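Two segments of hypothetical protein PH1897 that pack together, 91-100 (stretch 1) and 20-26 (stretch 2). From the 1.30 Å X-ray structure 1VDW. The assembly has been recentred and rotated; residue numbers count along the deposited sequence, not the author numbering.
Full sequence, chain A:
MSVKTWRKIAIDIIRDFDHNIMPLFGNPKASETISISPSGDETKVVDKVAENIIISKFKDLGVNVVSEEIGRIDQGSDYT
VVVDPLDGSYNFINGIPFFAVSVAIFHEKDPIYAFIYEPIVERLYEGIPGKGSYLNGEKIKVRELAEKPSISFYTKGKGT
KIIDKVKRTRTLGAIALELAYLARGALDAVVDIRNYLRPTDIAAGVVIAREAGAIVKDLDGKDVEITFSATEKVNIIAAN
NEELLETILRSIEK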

# COMPACT_ATOMS: atom_id res chain seq x y z
N ASN A 91 -5.19 5.69 6.30
CA ASN A 91 -4.98 5.69 4.86
C ASN A 91 -6.08 6.46 4.16
O ASN A 91 -5.82 7.30 3.31
CB ASN A 91 -4.95 4.26 4.33
CG ASN A 91 -3.71 3.50 4.75
OD1 ASN A 91 -2.71 4.08 5.18
ND2 ASN A 91 -3.75 2.18 4.61
N PHE A 92 -7.33 6.15 4.51
CA PHE A 92 -8.46 6.81 3.89
C PHE A 92 -8.39 8.33 3.97
O PHE A 92 -8.52 9.01 2.96
CB PHE A 92 -9.76 6.34 4.55
CG PHE A 92 -11.00 6.84 3.86
CD1 PHE A 92 -11.68 6.02 2.97
CD2 PHE A 92 -11.47 8.13 4.08
CE1 PHE A 92 -12.82 6.48 2.30
CE2 PHE A 92 -12.61 8.60 3.43
CZ PHE A 92 -13.28 7.77 2.54
N ILE A 93 -8.16 8.86 5.17
CA ILE A 93 -8.13 10.31 5.31
C ILE A 93 -6.90 10.97 4.69
O ILE A 93 -6.87 12.18 4.53
CB ILE A 93 -8.26 10.75 6.80
CG1 ILE A 93 -7.08 10.24 7.62
CG2 ILE A 93 -9.57 10.20 7.38
CD1 ILE A 93 -7.07 10.75 9.05
N ASN A 94 -5.91 10.16 4.32
CA ASN A 94 -4.71 10.70 3.69
C ASN A 94 -4.63 10.33 2.22
O ASN A 94 -3.58 10.49 1.59
CB ASN A 94 -3.48 10.24 4.46
CG ASN A 94 -3.26 11.05 5.71
OD1 ASN A 94 -2.74 12.16 5.66
ND2 ASN A 94 -3.69 10.51 6.85
N GLY A 95 -5.74 9.86 1.67
CA GLY A 95 -5.80 9.51 0.26
C GLY A 95 -4.97 8.31 -0.16
O GLY A 95 -4.65 8.17 -1.34
N ILE A 96 -4.63 7.45 0.80
CA ILE A 96 -3.85 6.25 0.51
C ILE A 96 -4.89 5.17 0.18
O ILE A 96 -5.71 4.82 1.03
CB ILE A 96 -2.99 5.88 1.72
CG1 ILE A 96 -2.06 7.05 2.06
CG2 ILE A 96 -2.20 4.61 1.44
CD1 ILE A 96 -1.17 6.83 3.26
N PRO A 97 -4.85 4.62 -1.05
CA PRO A 97 -5.80 3.61 -1.51
C PRO A 97 -5.76 2.20 -0.94
O PRO A 97 -5.77 1.22 -1.69
CB PRO A 97 -5.60 3.63 -3.02
CG PRO A 97 -4.13 3.81 -3.13
CD PRO A 97 -3.83 4.88 -2.08
N PHE A 98 -5.72 2.11 0.39
CA PHE A 98 -5.71 0.83 1.08
C PHE A 98 -6.65 0.92 2.27
O PHE A 98 -6.26 1.36 3.35
CB PHE A 98 -4.31 0.46 1.58
CG PHE A 98 -3.37 0.04 0.49
CD1 PHE A 98 -3.64 -1.08 -0.29
CD2 PHE A 98 -2.24 0.79 0.22
CE1 PHE A 98 -2.79 -1.44 -1.33
CE2 PHE A 98 -1.38 0.43 -0.82
CZ PHE A 98 -1.66 -0.68 -1.59
N PHE A 99 -7.91 0.55 2.06
CA PHE A 99 -8.90 0.54 3.13
C PHE A 99 -10.00 -0.44 2.73
O PHE A 99 -10.14 -0.77 1.56
CB PHE A 99 -9.45 1.95 3.42
CG PHE A 99 -9.93 2.68 2.21
CD1 PHE A 99 -11.23 2.50 1.74
CD2 PHE A 99 -9.10 3.58 1.55
CE1 PHE A 99 -11.69 3.21 0.63
CE2 PHE A 99 -9.56 4.29 0.44
CZ PHE A 99 -10.85 4.11 -0.02
N ALA A 100 -10.77 -0.90 3.71
CA ALA A 100 -11.79 -1.90 3.43
C ALA A 100 -12.82 -2.02 4.53
O ALA A 100 -12.67 -1.44 5.61
CB ALA A 100 -11.12 -3.25 3.25
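Stretch 2, residues 20-26: NIMPLFG

What forms the apolar centre of the contact? Three phenylalanines meet there, F92 and F99 from stretch 1 and F25 from stretch 2. The three rings form a triangular cluster: the edge of F25 is directed at the face of F92, with ring centroids 5.2 Å apart and planes at 60°, an edge-to-face pair. One face of F25 is covered by F99, whose CE2 lies 3.5 Å from CE1 of F25; these planes meet at 54°, an oblique arrangement. F92 and F25 both take chi1 near 180° (t), and although each CA-to-CB bond points sideways, the ring at its end comes nearer the other stretch. F99, with chi1 p, points toward it from the start.

How does the backbone of stretch 2 receive the F92 ring? Residues 22-24 make a short 3-10 segment, and F25 N donates to M22 O at 2.9 Å, so the chain curls compactly around the tip of that ring. CZ of F92 lies 3.4 Å from both I21 O and F25 N, while CE2 of F92 is 3.7 Å from L24 C. Side chains add to this pocket: F92 CE1 packs 3.7 Å from I21 CG2, and F92 CE2 lies 4.0 Å from L24 CB. P23 points away and takes no part.

What lies around the three rings? M22 has all three chi angles in m, and its CA-to-CB bond runs sideways, yet its end comes nearer stretch 1. Its SD reaches the edge of F99, 3.7 Å from CE1 of that ring, and also lies near the plane of F92. On the other stretch, the helix ends with I93, and the chain turns through N94 and G95. G95 has positive phi, a conformation that favours glycine, and its CA comes within 3.5 Å of F25 CE1. The turn is held by G95 N to F92 O at 3.2 Å and by I96 N to N91 O at 2.8 Å, so F25 packs against a backbone fixed from within.

Where does the contact become polar? No direct hydrogen bond joins the stretches; a water does so at the margin. It accepts from G26 N at 2.7 Å and donates from its oxygen to F92 O at 2.8 Å, linking the chain just beyond F25 to the end of the helix. The nearest CA pairs follow the same order along both chains, F92 to F25 at 6.4 Å between CA atoms and G95 to G26 at 6.0 Å between CA atoms.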

# COMPACT_ATOMS: atom_id res chain seq x y z
N ASN A 20 -22.26 6.72 1.26
CA ASN A 20 -21.97 7.55 2.42
C ASN A 20 -20.50 7.76 2.75
O ASN A 20 -20.14 8.79 3.32
CB ASN A 20 -22.67 6.96 3.65
CG ASN A 20 -24.17 7.09 3.57
OD1 ASN A 20 -24.73 8.17 3.80
ND2 ASN A 20 -24.84 5.99 3.24
N ILE A 21 -19.66 6.80 2.40
CA ILE A 21 -18.24 6.90 2.70
C ILE A 21 -17.34 7.35 1.56
O ILE A 21 -16.53 8.25 1.73
CB ILE A 21 -17.69 5.56 3.26
CG1 ILE A 21 -18.47 5.16 4.52
CG2 ILE A 21 -16.21 5.69 3.56
CD1 ILE A 21 -18.34 6.14 5.67
N MET A 22 -17.46 6.73 0.39
CA MET A 22 -16.58 7.11 -0.71
C MET A 22 -16.59 8.58 -1.11
O MET A 22 -15.57 9.12 -1.52
CB MET A 22 -16.82 6.23 -1.94
CG MET A 22 -16.28 4.80 -1.80
SD MET A 22 -14.52 4.71 -1.30
CE MET A 22 -13.72 5.23 -2.80
N PRO A 23 -17.75 9.26 -0.99
CA PRO A 23 -17.71 10.68 -1.38
C PRO A 23 -16.78 11.47 -0.46
O PRO A 23 -16.39 12.59 -0.76
CB PRO A 23 -19.17 11.11 -1.23
CG PRO A 23 -19.92 9.86 -1.55
CD PRO A 23 -19.14 8.82 -0.79
N LEU A 24 -16.43 10.86 0.67
CA LEU A 24 -15.55 11.49 1.64
C LEU A 24 -14.07 11.30 1.32
O LEU A 24 -13.22 11.98 1.89
CB LEU A 24 -15.84 10.96 3.05
CG LEU A 24 -17.23 11.27 3.63
CD1 LEU A 24 -17.36 10.62 5.01
CD2 LEU A 24 -17.42 12.78 3.74
N PHE A 25 -13.77 10.38 0.40
CA PHE A 25 -12.38 10.13 0.02
C PHE A 25 -11.90 11.35 -0.76
O PHE A 25 -12.42 11.67 -1.83
CB PHE A 25 -12.28 8.86 -0.84
CG PHE A 25 -10.87 8.39 -1.09
CD1 PHE A 25 -10.02 8.09 -0.03
CD2 PHE A 25 -10.40 8.24 -2.39
CE1 PHE A 25 -8.72 7.64 -0.26
CE2 PHE A 25 -9.10 7.79 -2.63
CZ PHE A 25 -8.26 7.48 -1.56
N GLY A 26 -10.90 12.03 -0.22
CA GLY A 26 -10.37 13.22 -0.86
C GLY A 26 -11.03 14.47 -0.29
O GLY A 26 -10.65 15.59 -0.65
O HOH W 1 -9.50 11.42 1.97